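PDB 2XPP: IWS1 from Encephalitozoon cuniculi, which probably acts in the nucleus as a transcription factor that takes part in regulating RNA polymerase II transcription. Local coordinates for residues 11-16 against 46-51; 18-23 against 35-40; 39-44 against 67-72; 77-82 against 111-116. All blocks are in the same frame, centred on the assembly; numbering follows the deposited sequence.

Contact 1 of 4, residues 11-16 against 46-51; sequences RSLKKR and DILMSK
L13 and I47 mark the closest backbone approach, 8.4 Å from CA to CA, where the long helix 5-30 faces the C-terminal end of helix 36-48 in this all-helical bundle. The contact is apolar and rests largely on one methyl. L13 swings CG anti to its own backbone N (chi1 -169°), which carries CD2 out to the other helix. L13 CD2 meets I47 CG2 at 3.3 Å, tighter than ordinary carbon packing, and I47 CB lies 3.9 Å from the same L13 CD2. L48 comes in beside I47: its CB does not aim at helix 5-30, but the end of the side chain comes nearer and sets L48 CD2 3.7 Å from L13 CD2. One leucine methyl thus touches two successive side chains. L48 is buried further by I62 of helix 62-70 and V90 of helix 81-92, so the pair joins a core shared by several helices. R16 stretches out nearly straight, and its guanidinium is held by a salt bridge to E43, with N40 as a second partner. That placement brings R16 NH1 obliquely to within 4.5 Å of I47 CD1.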
loop_
_atom_site.group_PDB
_atom_site.type_symbol
_atom_site.label_atom_id
_atom_site.label_comp_id
_atom_site.label_asym_id
_atom_site.label_seq_id
_atom_site.Cartn_x
_atom_site.Cartn_y
_atom_site.Cartn_z
ATOM N N ARG A 11 3.294 -5.765 15.834
ATOM C CA ARG A 11 3.893 -4.455 16.148
ATOM C C ARG A 11 5.375 -4.399 15.774
ATOM O O ARG A 11 5.835 -3.387 15.248
ATOM C CB ARG A 11 3.681 -4.098 17.616
ATOM C CG ARG A 11 2.221 -3.766 17.887
ATOM C CD ARG A 11 1.841 -3.541 19.360
ATOM N NE ARG A 11 0.381 -3.340 19.419
ATOM C CZ ARG A 11 -0.406 -3.559 20.467
ATOM N NH1 ARG A 11 0.096 -4.035 21.607
ATOM N NH2 ARG A 11 -1.728 -3.338 20.370
ATOM N N SER A 12 6.107 -5.485 16.022
ATOM C CA SER A 12 7.520 -5.604 15.578
ATOM C C SER A 12 7.714 -5.481 14.042
ATOM O O SER A 12 8.591 -4.736 13.573
ATOM C CB SER A 12 8.134 -6.906 16.124
ATOM O OG SER A 12 9.396 -7.172 15.518
ATOM N N LEU A 13 6.897 -6.204 13.283
ATOM C CA LEU A 13 6.943 -6.117 11.824
ATOM C C LEU A 13 6.612 -4.710 11.340
ATOM O O LEU A 13 7.314 -4.186 10.483
ATOM C CB LEU A 13 6.026 -7.161 11.189
ATOM C CG LEU A 13 6.208 -7.316 9.674
ATOM C CD1 LEU A 13 7.634 -7.701 9.346
ATOM C CD2 LEU A 13 5.223 -8.362 9.117
ATOM N N LYS A 14 5.589 -4.084 11.950
ATOM C CA LYS A 14 5.194 -2.711 11.636
ATOM C C LYS A 14 6.395 -1.774 11.846
ATOM O O LYS A 14 6.737 -0.995 10.949
ATOM C CB LYS A 14 4.023 -2.299 12.526
ATOM C CG LYS A 14 3.438 -0.892 12.159
ATOM C CD LYS A 14 2.324 -0.474 13.124
ATOM C CE LYS A 14 1.828 0.951 12.802
ATOM N NZ LYS A 14 0.841 0.857 11.673
ATOM N N LYS A 15 7.064 -1.886 12.992
ATOM C CA LYS A 15 8.213 -1.022 13.289
ATOM C C LYS A 15 9.365 -1.278 12.309
ATOM O O LYS A 15 10.054 -0.324 11.874
ATOM C CB LYS A 15 8.665 -1.236 14.741
ATOM C CG LYS A 15 9.934 -0.443 15.122
ATOM C CD LYS A 15 10.381 -0.724 16.559
ATOM C CE LYS A 15 11.278 0.386 17.117
ATOM N NZ LYS A 15 12.123 1.013 16.061
ATOM N N ARG A 16 9.555 -2.538 11.938
ATOM C CA ARG A 16 10.603 -2.861 10.980
ATOM C C ARG A 16 10.353 -2.175 9.629
ATOM O O ARG A 16 11.280 -1.582 9.029
ATOM C CB ARG A 16 10.701 -4.358 10.783
ATOM C CG ARG A 16 11.879 -4.770 9.935
ATOM C CD ARG A 16 11.978 -6.295 9.895
ATOM N NE ARG A 16 12.946 -6.678 8.877
ATOM C CZ ARG A 16 13.085 -7.905 8.394
ATOM N NH1 ARG A 16 12.316 -8.909 8.854
ATOM N NH2 ARG A 16 14.007 -8.122 7.459
ATOM N N ASP A 46 6.724 -12.206 2.621
ATOM C CA ASP A 46 6.405 -13.557 3.078
ATOM C C ASP A 46 5.704 -13.535 4.434
ATOM O O ASP A 46 4.713 -14.239 4.622
ATOM C CB ASP A 46 7.651 -14.431 3.131
ATOM C CG ASP A 46 8.076 -14.922 1.746
ATOM O OD1 ASP A 46 7.454 -14.523 0.725
ATOM O OD2 ASP A 46 9.040 -15.699 1.677
ATOM N N ILE A 47 6.194 -12.726 5.373
ATOM C CA ILE A 47 5.529 -12.585 6.668
ATOM C C ILE A 47 4.148 -11.927 6.554
ATOM O O ILE A 47 3.195 -12.369 7.208
ATOM C CB ILE A 47 6.396 -11.811 7.678
ATOM C CG1 ILE A 47 7.738 -12.524 7.853
ATOM C CG2 ILE A 47 5.643 -11.591 8.996
ATOM C CD1 ILE A 47 8.793 -11.681 8.545
ATOM N N LEU A 48 4.044 -10.890 5.738
ATOM C CA LEU A 48 2.782 -10.193 5.541
ATOM C C LEU A 48 1.716 -11.106 4.969
ATOM O O LEU A 48 0.516 -10.789 5.072
ATOM C CB LEU A 48 2.970 -9.004 4.614
ATOM C CG LEU A 48 3.780 -7.830 5.150
ATOM C CD1 LEU A 48 3.953 -6.868 3.995
ATOM C CD2 LEU A 48 3.049 -7.146 6.331
ATOM N N MET A 49 2.147 -12.215 4.374
ATOM C CA MET A 49 1.200 -13.204 3.800
ATOM C C MET A 49 0.618 -14.198 4.827
ATOM O O MET A 49 -0.243 -15.004 4.476
ATOM C CB MET A 49 1.869 -14.044 2.676
ATOM C CG MET A 49 2.444 -13.252 1.511
ATOM S SD MET A 49 1.172 -12.919 0.323
ATOM C CE MET A 49 2.146 -12.495 -1.077
ATOM N N SER A 50 1.143 -14.206 6.050
ATOM C CA SER A 50 0.740 -15.181 7.068
ATOM C C SER A 50 -0.734 -15.029 7.361
ATOM O O SER A 50 -1.182 -13.971 7.740
ATOM C CB SER A 50 1.513 -14.941 8.389
ATOM O OG SER A 50 0.917 -15.699 9.427
ATOM N N LYS A 51 -1.506 -16.083 7.168
ATOM C CA LYS A 51 -2.933 -16.017 7.497
ATOM C C LYS A 51 -3.152 -15.875 9.007
ATOM O O LYS A 51 -4.106 -15.216 9.426
ATOM C CB LYS A 51 -3.679 -17.249 6.964
ATOM C CG LYS A 51 -3.694 -17.337 5.409
ATOM C CD LYS A 51 -4.247 -16.081 4.745
ATOM C CE LYS A 51 -4.585 -16.338 3.295
ATOM N NZ LYS A 51 -4.742 -15.034 2.608
#

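Contact 2 of 4, residues 18-23 against 35-40; sequences QDILKK and TGKIEN
I20 carries this contact between the two arms of a helical hairpin, in which helix 5-30 and helix 36-48 run roughly antiparallel, at 140°, with segment axes 9.4 Å apart. Its two branches do different jobs. I20 CG2 presses on bare backbone where the second helix begins, 3.4 Å from G36 C and 3.5 Å from K37 N. With no side chain on G36, the CA atoms of I20 and G36 come within 5.5 Å. The other branch, CG1 to CD1, ends against N40, crossing that side chain at a slant with I20 CD1 3.8 Å from N40 CG. Around this first shell, K37 lays its CG beside the same CG2 methyl, then bends twice to bring NZ to D24. That aspartate also accepts from the backbone N of G36, so one aspartate of helix 5-30 bonds two successive residues at the start of helix 36-48. The N40 amide, in turn, is gripped at both ends: R16 donates to N40 OD1, and N40 ND2 donates to G36 O at 2.8 Å, nearly straight (168°) and in the plane of the amide.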
loop_
_atom_site.group_PDB
_atom_site.type_symbol
_atom_site.label_atom_id
_atom_site.label_comp_id
_atom_site.label_asym_id
_atom_site.label_seq_id
_atom_site.Cartn_x
_atom_site.Cartn_y
_atom_site.Cartn_z
ATOM N N GLN A 18 8.487 0.473 9.114
ATOM C CA GLN A 18 8.639 1.912 9.323
ATOM C C GLN A 18 10.103 2.332 9.263
ATOM O O GLN A 18 10.435 3.352 8.659
ATOM C CB GLN A 18 8.095 2.332 10.703
ATOM C CG GLN A 18 6.572 2.365 10.775
ATOM C CD GLN A 18 6.073 2.654 12.185
ATOM O OE1 GLN A 18 6.874 2.705 13.137
ATOM N NE2 GLN A 18 4.762 2.832 12.336
ATOM N N ASP A 19 10.951 1.575 9.940
ATOM C CA ASP A 19 12.358 1.942 10.031
ATOM C C ASP A 19 13.012 1.885 8.641
ATOM O O ASP A 19 13.814 2.782 8.276
ATOM C CB ASP A 19 13.087 1.051 11.048
ATOM C CG ASP A 19 12.680 1.369 12.495
ATOM O OD1 ASP A 19 12.045 2.423 12.722
ATOM O OD2 ASP A 19 12.994 0.545 13.384
ATOM N N ILE A 20 12.665 0.851 7.880
ATOM C CA ILE A 20 13.252 0.699 6.532
ATOM C C ILE A 20 12.802 1.854 5.637
ATOM O O ILE A 20 13.605 2.433 4.869
ATOM C CB ILE A 20 12.868 -0.651 5.922
ATOM C CG1 ILE A 20 13.585 -1.782 6.666
ATOM C CG2 ILE A 20 13.163 -0.656 4.384
ATOM C CD1 ILE A 20 12.936 -3.179 6.413
ATOM N N LEU A 21 11.522 2.198 5.714
ATOM C CA LEU A 21 10.991 3.277 4.882
ATOM C C LEU A 21 11.701 4.578 5.242
ATOM O O LEU A 21 12.138 5.290 4.323
ATOM C CB LEU A 21 9.454 3.389 5.030
ATOM C CG LEU A 21 8.777 4.538 4.286
ATOM C CD1 LEU A 21 8.965 4.377 2.784
ATOM C CD2 LEU A 21 7.341 4.470 4.637
ATOM N N LYS A 22 11.785 4.913 6.547
ATOM C CA LYS A 22 12.402 6.185 6.973
ATOM C C LYS A 22 13.841 6.293 6.501
ATOM O O LYS A 22 14.263 7.382 6.059
ATOM C CB LYS A 22 12.332 6.327 8.515
ATOM C CG LYS A 22 10.862 6.576 8.926
ATOM C CD LYS A 22 10.661 6.640 10.459
ATOM C CE LYS A 22 9.166 6.781 10.805
ATOM N NZ LYS A 22 8.993 7.211 12.261
ATOM N N LYS A 23 14.572 5.173 6.601
ATOM C CA LYS A 23 16.022 5.144 6.232
ATOM C C LYS A 23 16.188 5.315 4.728
ATOM O O LYS A 23 17.110 6.040 4.298
ATOM C CB LYS A 23 16.677 3.855 6.684
ATOM C CG LYS A 23 18.251 3.867 6.747
ATOM C CD LYS A 23 18.716 2.801 7.775
ATOM C CE LYS A 23 18.011 3.037 9.168
ATOM N NZ LYS A 23 17.531 1.827 9.991
ATOM N N THR A 35 18.464 1.209 -0.515
ATOM C CA THR A 35 18.252 -0.201 -0.906
ATOM C C THR A 35 17.552 -1.046 0.186
ATOM O O THR A 35 17.450 -2.270 0.043
ATOM C CB THR A 35 19.595 -0.878 -1.236
ATOM O OG1 THR A 35 20.457 -0.868 -0.083
ATOM C CG2 THR A 35 20.342 -0.121 -2.377
ATOM N N GLY A 36 17.071 -0.403 1.261
ATOM C CA GLY A 36 16.430 -1.148 2.376
ATOM C C GLY A 36 15.170 -1.891 1.964
ATOM O O GLY A 36 14.985 -3.083 2.331
ATOM N N LYS A 37 14.324 -1.237 1.170
ATOM C CA LYS A 37 13.088 -1.891 0.737
ATOM C C LYS A 37 13.393 -3.072 -0.136
ATOM O O LYS A 37 12.849 -4.181 0.048
ATOM C CB LYS A 37 12.157 -0.925 -0.025
ATOM C CG LYS A 37 11.544 0.138 0.885
ATOM C CD LYS A 37 10.575 1.071 0.114
ATOM C CE LYS A 37 11.245 1.743 -1.079
ATOM N NZ LYS A 37 12.379 2.592 -0.642
ATOM N N ILE A 38 14.261 -2.850 -1.101
ATOM C CA ILE A 38 14.542 -3.958 -2.028
ATOM C C ILE A 38 15.230 -5.140 -1.349
ATOM O O ILE A 38 14.975 -6.290 -1.724
ATOM C CB ILE A 38 15.266 -3.426 -3.302
ATOM C CG1 ILE A 38 15.289 -4.493 -4.400
ATOM C CG2 ILE A 38 16.656 -2.976 -3.015
ATOM C CD1 ILE A 38 13.933 -4.709 -5.043
ATOM N N GLU A 39 16.094 -4.873 -0.365
ATOM C CA GLU A 39 16.855 -5.935 0.304
ATOM C C GLU A 39 15.961 -6.749 1.264
ATOM O O GLU A 39 16.316 -7.870 1.666
ATOM C CB GLU A 39 18.086 -5.374 1.031
ATOM C CG GLU A 39 19.162 -4.876 0.042
ATOM C CD GLU A 39 20.274 -4.021 0.680
ATOM O OE1 GLU A 39 20.169 -3.692 1.880
ATOM O OE2 GLU A 39 21.267 -3.680 -0.035
ATOM N N ASN A 40 14.809 -6.185 1.623
ATOM C CA ASN A 40 13.969 -6.794 2.659
ATOM C C ASN A 40 12.589 -7.209 2.172
ATOM O O ASN A 40 11.856 -7.883 2.906
ATOM C CB ASN A 40 13.824 -5.830 3.839
ATOM C CG ASN A 40 15.090 -5.719 4.643
ATOM O OD1 ASN A 40 15.383 -6.586 5.475
ATOM N ND2 ASN A 40 15.885 -4.693 4.380
#

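Contact 3 of 4, residues 39-44 against 67-72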
loop_
_atom_site.group_PDB
_atom_site.type_symbol
_atom_site.label_atom_id
_atom_site.label_comp_id
_atom_site.label_asym_id
_atom_site.label_seq_id
_atom_site.Cartn_x
_atom_site.Cartn_y
_atom_site.Cartn_z
ATOM N N GLU A 39 16.094 -4.873 -0.365
ATOM C CA GLU A 39 16.855 -5.935 0.304
ATOM C C GLU A 39 15.961 -6.749 1.264
ATOM O O GLU A 39 16.316 -7.870 1.666
ATOM C CB GLU A 39 18.086 -5.374 1.031
ATOM C CG GLU A 39 19.162 -4.876 0.042
ATOM C CD GLU A 39 20.274 -4.021 0.680
ATOM O OE1 GLU A 39 20.169 -3.692 1.880
ATOM O OE2 GLU A 39 21.267 -3.680 -0.035
ATOM N N ASN A 40 14.809 -6.185 1.623
ATOM C CA ASN A 40 13.969 -6.794 2.659
ATOM C C ASN A 40 12.589 -7.209 2.172
ATOM O O ASN A 40 11.856 -7.883 2.906
ATOM C CB ASN A 40 13.824 -5.830 3.839
ATOM C CG ASN A 40 15.090 -5.719 4.643
ATOM O OD1 ASN A 40 15.383 -6.586 5.475
ATOM N ND2 ASN A 40 15.885 -4.693 4.380
ATOM N N VAL A 41 12.203 -6.766 0.981
ATOM C CA VAL A 41 10.827 -6.960 0.528
ATOM C C VAL A 41 10.418 -8.443 0.465
ATOM O O VAL A 41 9.256 -8.760 0.793
ATOM C CB VAL A 41 10.475 -6.234 -0.816
ATOM C CG1 VAL A 41 11.243 -6.787 -2.024
ATOM C CG2 VAL A 41 8.973 -6.258 -1.058
ATOM N N GLU A 42 11.319 -9.315 0.024
ATOM C CA GLU A 42 10.943 -10.746 -0.129
ATOM C C GLU A 42 10.637 -11.359 1.231
ATOM O O GLU A 42 9.577 -11.984 1.420
ATOM C CB GLU A 42 12.011 -11.526 -0.883
ATOM C CG GLU A 42 11.956 -11.252 -2.390
ATOM C CD GLU A 42 12.961 -12.099 -3.240
ATOM O OE1 GLU A 42 13.892 -12.754 -2.677
ATOM O OE2 GLU A 42 12.816 -12.104 -4.494
ATOM N N GLU A 43 11.501 -11.093 2.190
ATOM C CA GLU A 43 11.292 -11.590 3.553
ATOM C C GLU A 43 10.058 -11.020 4.216
ATOM O O GLU A 43 9.235 -11.772 4.765
ATOM C CB GLU A 43 12.482 -11.268 4.446
ATOM C CG GLU A 43 12.351 -11.902 5.821
ATOM C CD GLU A 43 13.378 -11.400 6.826
ATOM O OE1 GLU A 43 14.458 -10.898 6.418
ATOM O OE2 GLU A 43 13.093 -11.538 8.035
ATOM N N ILE A 44 9.940 -9.691 4.187
ATOM C CA ILE A 44 8.808 -9.031 4.825
ATOM C C ILE A 44 7.485 -9.432 4.154
ATOM O O ILE A 44 6.478 -9.652 4.838
ATOM C CB ILE A 44 9.021 -7.507 4.897
ATOM C CG1 ILE A 44 10.121 -7.211 5.935
ATOM C CG2 ILE A 44 7.678 -6.754 5.239
ATOM C CD1 ILE A 44 10.540 -5.779 6.013
ATOM N N LYS A 67 1.264 1.113 2.282
ATOM C CA LYS A 67 1.063 2.363 1.527
ATOM C C LYS A 67 2.374 3.158 1.410
ATOM O O LYS A 67 2.750 3.575 0.321
ATOM C CB LYS A 67 0.045 3.231 2.231
ATOM C CG LYS A 67 -0.194 4.615 1.564
ATOM C CD LYS A 67 -1.200 5.404 2.391
ATOM C CE LYS A 67 -1.572 6.670 1.695
ATOM N NZ LYS A 67 -2.325 7.517 2.704
ATOM N N GLY A 68 3.029 3.388 2.544
ATOM C CA GLY A 68 4.330 4.114 2.546
ATOM C C GLY A 68 5.362 3.514 1.620
ATOM O O GLY A 68 6.087 4.247 0.901
ATOM N N TRP A 69 5.514 2.208 1.684
ATOM C CA TRP A 69 6.466 1.506 0.797
ATOM C C TRP A 69 6.109 1.638 -0.695
ATOM O O TRP A 69 7.012 1.571 -1.568
ATOM C CB TRP A 69 6.556 0.032 1.170
ATOM C CG TRP A 69 7.456 -0.308 2.362
ATOM C CD1 TRP A 69 7.514 0.294 3.594
ATOM C CD2 TRP A 69 8.385 -1.399 2.406
ATOM N NE1 TRP A 69 8.455 -0.346 4.387
ATOM C CE2 TRP A 69 8.988 -1.391 3.680
ATOM C CE3 TRP A 69 8.788 -2.364 1.463
ATOM C CZ2 TRP A 69 9.969 -2.340 4.056
ATOM C CZ3 TRP A 69 9.755 -3.290 1.823
ATOM C CH2 TRP A 69 10.338 -3.257 3.113
ATOM N N LEU A 70 4.828 1.798 -1.008
ATOM C CA LEU A 70 4.386 1.951 -2.432
ATOM C C LEU A 70 4.443 3.402 -2.918
ATOM O O LEU A 70 4.380 3.686 -4.126
ATOM C CB LEU A 70 2.939 1.470 -2.531
ATOM C CG LEU A 70 2.767 -0.073 -2.406
ATOM C CD1 LEU A 70 1.256 -0.379 -2.320
ATOM C CD2 LEU A 70 3.382 -0.812 -3.631
ATOM N N GLU A 71 4.512 4.321 -1.975
ATOM C CA GLU A 71 4.489 5.764 -2.300
ATOM C C GLU A 71 5.768 6.261 -2.977
ATOM O O GLU A 71 6.851 5.579 -2.858
ATOM C CB GLU A 71 4.187 6.571 -1.050
ATOM C CG GLU A 71 2.705 6.543 -0.728
ATOM C CD GLU A 71 2.377 7.371 0.512
ATOM O OE1 GLU A 71 3.175 7.368 1.490
ATOM O OE2 GLU A 71 1.355 8.102 0.505
ATOM N N PRO A 72 5.677 7.391 -3.704
ATOM C CA PRO A 72 6.924 7.913 -4.308
ATOM C C PRO A 72 7.967 8.246 -3.239
ATOM O O PRO A 72 7.628 8.608 -2.106
ATOM C CB PRO A 72 6.496 9.218 -4.981
ATOM C CG PRO A 72 4.980 9.100 -5.089
ATOM C CD PRO A 72 4.524 8.281 -3.953
#
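W69 points the six-membered end of its indole at helix 36-48, and three side chains there receive it, two at its edge and one obliquely. V41 meets the ring edge near its plane. The part that touches is the root of the side chain, with V41 CB 4.0 Å from W69 CZ3, while the methyls lie farther away. N40 also stands at the edge, more loosely, its CB 4.4 Å from W69 CH2. I44 crosses the indole at about a right angle and approaches obliquely: its CD1 sits 3.8 Å from W69 CH2 and 4.0 Å from W69 CZ2, so a single methyl touches both carbons. I44 reaches the ring because CG1 is anti to the carbonyl carbon (chi1 -71°), which sends the longer branch toward it. The tryptophan sits near the middle of the helical bundle, in a sequence region assigned to the TFIIS N-terminal family, and joins helix 62-70 to its neighbours: I20 of helix 5-30 and L87 of helix 81-92 also pack on the indole. Its one polar atom, NE1, is satisfied by M17 O of helix 5-30, a bond that should fix the rotation of the indole about its side-chain bonds. The receiving helix is kinked here, since the backbone N of E42 and of E43 lacks a bond to the preceding turn; regular bonding resumes with I44 N to N40 O at 2.9 Å. Past the helix end, E71 hydrogen-bonds an aromatic side chain of another protein's chain; P72, and K67 back on the helix, also pack on aromatic side chains of that chain.

Contact 4 of 4, residues 77-82 against 111-116; sequences SMPNIK and YFYSIN
Y113 OH makes a probable hydrogen bond to L70 O, the backbone carbonyl of the last residue of helix 62-70, and so ties helix 106-115 to the end of that helix. Round that hydroxyl the segment 77-82 packs with apolar groups: P79 CG lies 4.1 Å from Y113 OH, the proline ring crossing the tyrosine at a slant. M78 does most of the touching. Its chain folds back twice (chi2 -61°, chi3 -71°), running past Y113 in the opposite direction, and the terminal methyl touches two aromatic rings. M78 CE sits 3.5 Å from Y113 CE2, approaching that ring obliquely, and 4.1 Å from F112 CE2, where it lies at the ring edge. N116 CB covers one face of the F112 ring from 3.8 Å above it, toward the rim, so the phenyl is held from within its own segment as well. Apolar packing from the chain of another protein reaches F112 and N116. On its way into helix 81-92 the chain turns at N80, the N-cap, whose OD1 accepts from K82 N at 2.8 Å in the carbonyl plane, on a lone pair. Near the C-terminal end of helix 106-115, S114 OG bonds back to Y111 O at 2.7 Å. Y113 is enclosed further by V123 and A127 of helix 121-138 and by L88 of helix 81-92, an aromatic side chain packed between helices of the all-helical bundle related to the TFIIS N-terminal domain.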
loop_
_atom_site.group_PDB
_atom_site.type_symbol
_atom_site.label_atom_id
_atom_site.label_comp_id
_atom_site.label_asym_id
_atom_site.label_seq_id
_atom_site.Cartn_x
_atom_site.Cartn_y
_atom_site.Cartn_z
ATOM N N SER A 77 10.643 9.933 -7.523
ATOM C CA SER A 77 10.830 8.632 -8.172
ATOM C C SER A 77 9.966 7.533 -7.532
ATOM O O SER A 77 9.516 7.673 -6.411
ATOM C CB SER A 77 12.298 8.192 -8.153
ATOM O OG SER A 77 12.750 7.988 -6.832
ATOM N N MET A 78 9.726 6.445 -8.258
ATOM C CA MET A 78 8.928 5.349 -7.673
ATOM C C MET A 78 9.842 4.230 -7.168
ATOM O O MET A 78 10.928 4.014 -7.728
ATOM C CB MET A 78 7.924 4.796 -8.694
ATOM C CG MET A 78 6.908 5.830 -9.183
ATOM S SD MET A 78 5.861 6.533 -7.904
ATOM C CE MET A 78 4.768 5.148 -7.485
ATOM N N PRO A 79 9.360 3.461 -6.170
ATOM C CA PRO A 79 10.157 2.308 -5.742
ATOM C C PRO A 79 10.345 1.295 -6.839
ATOM O O PRO A 79 9.523 1.235 -7.782
ATOM C CB PRO A 79 9.316 1.671 -4.630
ATOM C CG PRO A 79 8.093 2.459 -4.514
ATOM C CD PRO A 79 8.098 3.619 -5.423
ATOM N N ASN A 80 11.431 0.520 -6.722
ATOM C CA ASN A 80 11.762 -0.540 -7.662
ATOM C C ASN A 80 10.543 -1.418 -7.953
ATOM O O ASN A 80 9.749 -1.708 -7.037
ATOM C CB ASN A 80 12.880 -1.406 -7.059
ATOM C CG ASN A 80 13.410 -2.384 -8.001
ATOM O OD1 ASN A 80 12.719 -3.324 -8.428
ATOM N ND2 ASN A 80 14.705 -2.202 -8.381
ATOM N N ILE A 81 10.372 -1.766 -9.228
ATOM C CA ILE A 81 9.144 -2.482 -9.663
ATOM C C ILE A 81 8.983 -3.818 -8.879
ATOM O O ILE A 81 7.851 -4.356 -8.737
ATOM C CB ILE A 81 9.143 -2.693 -11.217
ATOM C CG1 ILE A 81 7.699 -3.002 -11.699
ATOM C CG2 ILE A 81 10.148 -3.755 -11.634
ATOM C CD1 ILE A 81 7.554 -3.130 -13.159
ATOM N N LYS A 82 10.088 -4.371 -8.380
ATOM C CA LYS A 82 9.947 -5.643 -7.615
ATOM C C LYS A 82 9.139 -5.407 -6.336
ATOM O O LYS A 82 8.304 -6.249 -5.934
ATOM C CB LYS A 82 11.308 -6.246 -7.322
ATOM C CG LYS A 82 11.250 -7.392 -6.302
ATOM C CD LYS A 82 12.559 -8.146 -6.309
ATOM C CE LYS A 82 12.822 -8.869 -4.997
ATOM N NZ LYS A 82 13.796 -8.094 -4.110
ATOM N N TYR A 111 -4.869 3.309 -6.389
ATOM C CA TYR A 111 -5.578 3.988 -7.442
ATOM C C TYR A 111 -4.569 4.665 -8.386
ATOM O O TYR A 111 -4.694 4.568 -9.628
ATOM C CB TYR A 111 -6.646 4.953 -6.906
ATOM C CG TYR A 111 -7.414 5.544 -8.064
ATOM C CD1 TYR A 111 -8.428 4.812 -8.698
ATOM C CD2 TYR A 111 -7.035 6.780 -8.602
ATOM C CE1 TYR A 111 -9.099 5.326 -9.800
ATOM C CE2 TYR A 111 -7.693 7.304 -9.711
ATOM C CZ TYR A 111 -8.732 6.576 -10.291
ATOM O OH TYR A 111 -9.400 7.107 -11.379
ATOM N N PHE A 112 -3.551 5.326 -7.802
ATOM C CA PHE A 112 -2.567 5.964 -8.646
ATOM C C PHE A 112 -1.836 4.945 -9.544
ATOM O O PHE A 112 -1.608 5.199 -10.737
ATOM C CB PHE A 112 -1.565 6.778 -7.816
ATOM C CG PHE A 112 -0.469 7.368 -8.669
ATOM C CD1 PHE A 112 -0.759 8.362 -9.627
ATOM C CD2 PHE A 112 0.804 6.882 -8.553
ATOM C CE1 PHE A 112 0.279 8.888 -10.456
ATOM C CE2 PHE A 112 1.834 7.380 -9.367
ATOM C CZ PHE A 112 1.569 8.360 -10.310
ATOM N N TYR A 113 -1.509 3.780 -8.992
ATOM C CA TYR A 113 -0.827 2.766 -9.772
ATOM C C TYR A 113 -1.689 2.381 -10.962
ATOM O O TYR A 113 -1.140 2.123 -12.045
ATOM C CB TYR A 113 -0.535 1.533 -8.939
ATOM C CG TYR A 113 0.736 1.620 -8.097
ATOM C CD1 TYR A 113 1.552 0.485 -7.955
ATOM C CD2 TYR A 113 1.120 2.805 -7.432
ATOM C CE1 TYR A 113 2.736 0.523 -7.167
ATOM C CE2 TYR A 113 2.322 2.847 -6.653
ATOM C CZ TYR A 113 3.107 1.703 -6.550
ATOM O OH TYR A 113 4.266 1.683 -5.805
ATOM N N SER A 114 -3.008 2.331 -10.762
ATOM C CA SER A 114 -3.936 1.889 -11.813
ATOM C C SER A 114 -4.032 2.887 -12.968
ATOM O O SER A 114 -4.494 2.525 -14.060
ATOM C CB SER A 114 -5.332 1.571 -11.248
ATOM O OG SER A 114 -6.124 2.733 -10.919
ATOM N N ILE A 115 -3.593 4.128 -12.740
ATOM C CA ILE A 115 -3.740 5.180 -13.769
ATOM C C ILE A 115 -2.419 5.792 -14.223
ATOM O O ILE A 115 -2.388 6.610 -15.166
ATOM C CB ILE A 115 -4.733 6.278 -13.331
ATOM C CG1 ILE A 115 -4.220 7.024 -12.090
ATOM C CG2 ILE A 115 -6.130 5.685 -13.078
ATOM C CD1 ILE A 115 -4.857 8.390 -11.896
ATOM N N ASN A 116 -1.326 5.391 -13.588
ATOM C CA ASN A 116 -0.009 5.989 -13.847
ATOM C C ASN A 116 0.498 5.612 -15.243
ATOM O O ASN A 116 0.754 4.444 -15.492
ATOM C CB ASN A 116 0.971 5.531 -12.758
ATOM C CG ASN A 116 2.386 6.031 -12.979
ATOM O OD1 ASN A 116 2.665 6.774 -13.942
ATOM N ND2 ASN A 116 3.284 5.631 -12.100
#

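Overall arrangement
Contacts 1 and 2 join the same two helices, 5-30 and 36-48, contact 2 near the turn of the hairpin and contact 1 farther along, and both are only partly buried. R16 links them, bonded to N40 and E43 on the facing helix. Contact 3 lies nearest the chain's centre, its centre about 7 Å from that of contact 2; I20 packs on both W69 and I44, so the two contacts adjoin. Contact 4, also buried, lies on the opposite side of the chain's centre from contact 1, their centres about 22 Å apart. Methyl packing dominates contact 1, methyl on backbone contact 2, and aromatic rings contacts 3 and 4, both of which also border another protein's chain.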